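Thiamine-phosphate synthase (Pyrococcus furiosus, PDB 1XI3) probably joins a thiazole phosphate to a pyrimidine pyrophosphate, with the help of magnesium, to form thiamine monophosphate. Local coordinates at residues D77-A82 and D88-G93. Sequence-based numbering, arbitrary orientation.
Sequences DRVDVA and DGVQLG
The amide N of D77 donates to the carbonyl O of Q91 at 2.7 Å, a nearly straight bond (160° at the hydrogen) that ties the loop after strand 72-76 to the neighbouring strand 89-92. The carbonyl O of D77 rests against two methyls, V90 CG2 and L92 CD2, each 3.5 Å away. V90 reaches it because CG2 stands anti to the backbone N, while CG1 takes the place between N and carbonyl carbon (chi1 59°). The same CG2 meets V79 CG2 at 4.1 Å, and one turn further along the helix A82 sets its CB over the carbonyl O of G89 at 3.9 Å. Small apolar groups thus seat helix 79-85 on strand 89-92, the second strand of this beta-alpha-beta unit of the TIM barrel. On the helix side turned from the strand, R78 grips D80 side-on, NE to OD1 and NH2 to OD2, the second bond in the guanidinium plane. D77 OD2 is hydrogen-bonded to T52 OG1 of the second subunit, and D77 OD1 lies close to D96 OD2. Two carboxylates together here would suit a cation, consistent with the magnesium site predicted for D77 and D96, with the hydrogen bond to Q91 O holding D77's backbone.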
loop_
_atom_site.group_PDB
_atom_site.type_symbol
_atom_site.label_atom_id
_atom_site.label_comp_id
_atom_site.label_asym_id
_atom_site.label_seq_id
_atom_site.Cartn_x
_atom_site.Cartn_y
_atom_site.Cartn_z
ATOM N N ASP A 77 -3.418 7.198 3.607
ATOM C CA ASP A 77 -3.841 6.045 2.766
ATOM C C ASP A 77 -3.279 4.724 3.262
ATOM O O ASP A 77 -4.031 3.828 3.675
ATOM C CB ASP A 77 -3.403 6.362 1.310
ATOM C CG ASP A 77 -3.806 5.334 0.255
ATOM O OD1 ASP A 77 -3.602 5.684 -0.957
ATOM O OD2 ASP A 77 -4.254 4.223 0.547
ATOM N N ARG A 78 -1.961 4.611 3.238
ATOM C CA ARG A 78 -1.281 3.310 3.249
ATOM C C ARG A 78 -1.200 2.661 4.628
ATOM O O ARG A 78 -0.297 2.963 5.426
ATOM C CB ARG A 78 0.143 3.440 2.587
ATOM C CG ARG A 78 0.095 3.835 1.126
ATOM C CD ARG A 78 -0.376 2.633 0.286
ATOM N NE ARG A 78 0.607 1.574 0.351
ATOM C CZ ARG A 78 1.663 1.490 -0.460
ATOM N NH1 ARG A 78 1.847 2.356 -1.417
ATOM N NH2 ARG A 78 2.531 0.535 -0.289
ATOM N N VAL A 79 -2.128 1.726 4.888
ATOM C CA VAL A 79 -2.182 0.993 6.161
ATOM C C VAL A 79 -0.936 0.073 6.328
ATOM O O VAL A 79 -0.423 -0.125 7.439
ATOM C CB VAL A 79 -3.463 0.191 6.237
ATOM C CG1 VAL A 79 -3.466 -0.723 7.450
ATOM C CG2 VAL A 79 -4.674 1.091 6.211
ATOM N N ASP A 80 -0.443 -0.477 5.225
ATOM C CA ASP A 80 0.766 -1.326 5.255
ATOM C C ASP A 80 1.938 -0.531 5.786
ATOM O O ASP A 80 2.676 -0.984 6.683
ATOM C CB ASP A 80 1.116 -1.939 3.894
ATOM C CG ASP A 80 1.215 -0.925 2.756
ATOM O OD1 ASP A 80 0.482 0.079 2.770
ATOM O OD2 ASP A 80 2.026 -1.187 1.815
ATOM N N VAL A 81 2.113 0.658 5.230
ATOM C CA VAL A 81 3.212 1.525 5.658
ATOM C C VAL A 81 3.046 1.942 7.127
ATOM O O VAL A 81 3.983 1.857 7.901
ATOM C CB VAL A 81 3.351 2.713 4.739
ATOM C CG1 VAL A 81 4.434 3.689 5.258
ATOM C CG2 VAL A 81 3.703 2.232 3.308
ATOM N N ALA A 82 1.834 2.358 7.490
ATOM C CA ALA A 82 1.521 2.743 8.858
ATOM C C ALA A 82 1.879 1.607 9.814
ATOM O O ALA A 82 2.504 1.823 10.833
ATOM C CB ALA A 82 0.056 3.134 8.988
ATOM N N ASP A 88 1.150 6.076 14.577
ATOM C CA ASP A 88 0.010 6.173 15.453
ATOM C C ASP A 88 -1.307 5.909 14.715
ATOM O O ASP A 88 -2.260 5.412 15.317
ATOM C CB ASP A 88 -0.021 7.507 16.144
ATOM C CG ASP A 88 1.243 7.736 16.993
ATOM O OD1 ASP A 88 1.467 6.943 17.947
ATOM O OD2 ASP A 88 1.999 8.640 16.686
ATOM N N GLY A 89 -1.344 6.260 13.418
ATOM C CA GLY A 89 -2.589 6.119 12.675
ATOM C C GLY A 89 -2.437 6.262 11.194
ATOM O O GLY A 89 -1.338 6.414 10.654
ATOM N N VAL A 90 -3.589 6.213 10.538
ATOM C CA VAL A 90 -3.675 6.336 9.081
ATOM C C VAL A 90 -4.855 7.277 8.770
ATOM O O VAL A 90 -5.853 7.290 9.493
ATOM C CB VAL A 90 -3.896 4.957 8.410
ATOM C CG1 VAL A 90 -5.193 4.303 8.919
ATOM C CG2 VAL A 90 -3.842 5.061 6.903
ATOM N N GLN A 91 -4.695 8.078 7.731
ATOM C CA GLN A 91 -5.765 8.945 7.224
ATOM C C GLN A 91 -6.370 8.267 5.994
ATOM O O GLN A 91 -5.624 7.851 5.092
ATOM C CB GLN A 91 -5.189 10.311 6.814
ATOM C CG GLN A 91 -6.241 11.295 6.338
ATOM C CD GLN A 91 -7.012 11.837 7.470
ATOM O OE1 GLN A 91 -6.531 11.836 8.625
ATOM N NE2 GLN A 91 -8.237 12.311 7.188
ATOM N N LEU A 92 -7.692 8.189 5.960
ATOM C CA LEU A 92 -8.397 7.482 4.890
ATOM C C LEU A 92 -9.469 8.361 4.250
ATOM O O LEU A 92 -10.320 8.897 4.939
ATOM C CB LEU A 92 -9.072 6.220 5.431
ATOM C CG LEU A 92 -8.157 5.177 6.063
ATOM C CD1 LEU A 92 -8.992 4.105 6.736
ATOM C CD2 LEU A 92 -7.199 4.595 5.078
ATOM N N GLY A 93 -9.415 8.409 2.925
ATOM C CA GLY A 93 -10.372 9.132 2.096
ATOM C C GLY A 93 -11.190 8.190 1.231
ATOM O O GLY A 93 -11.055 6.969 1.277
#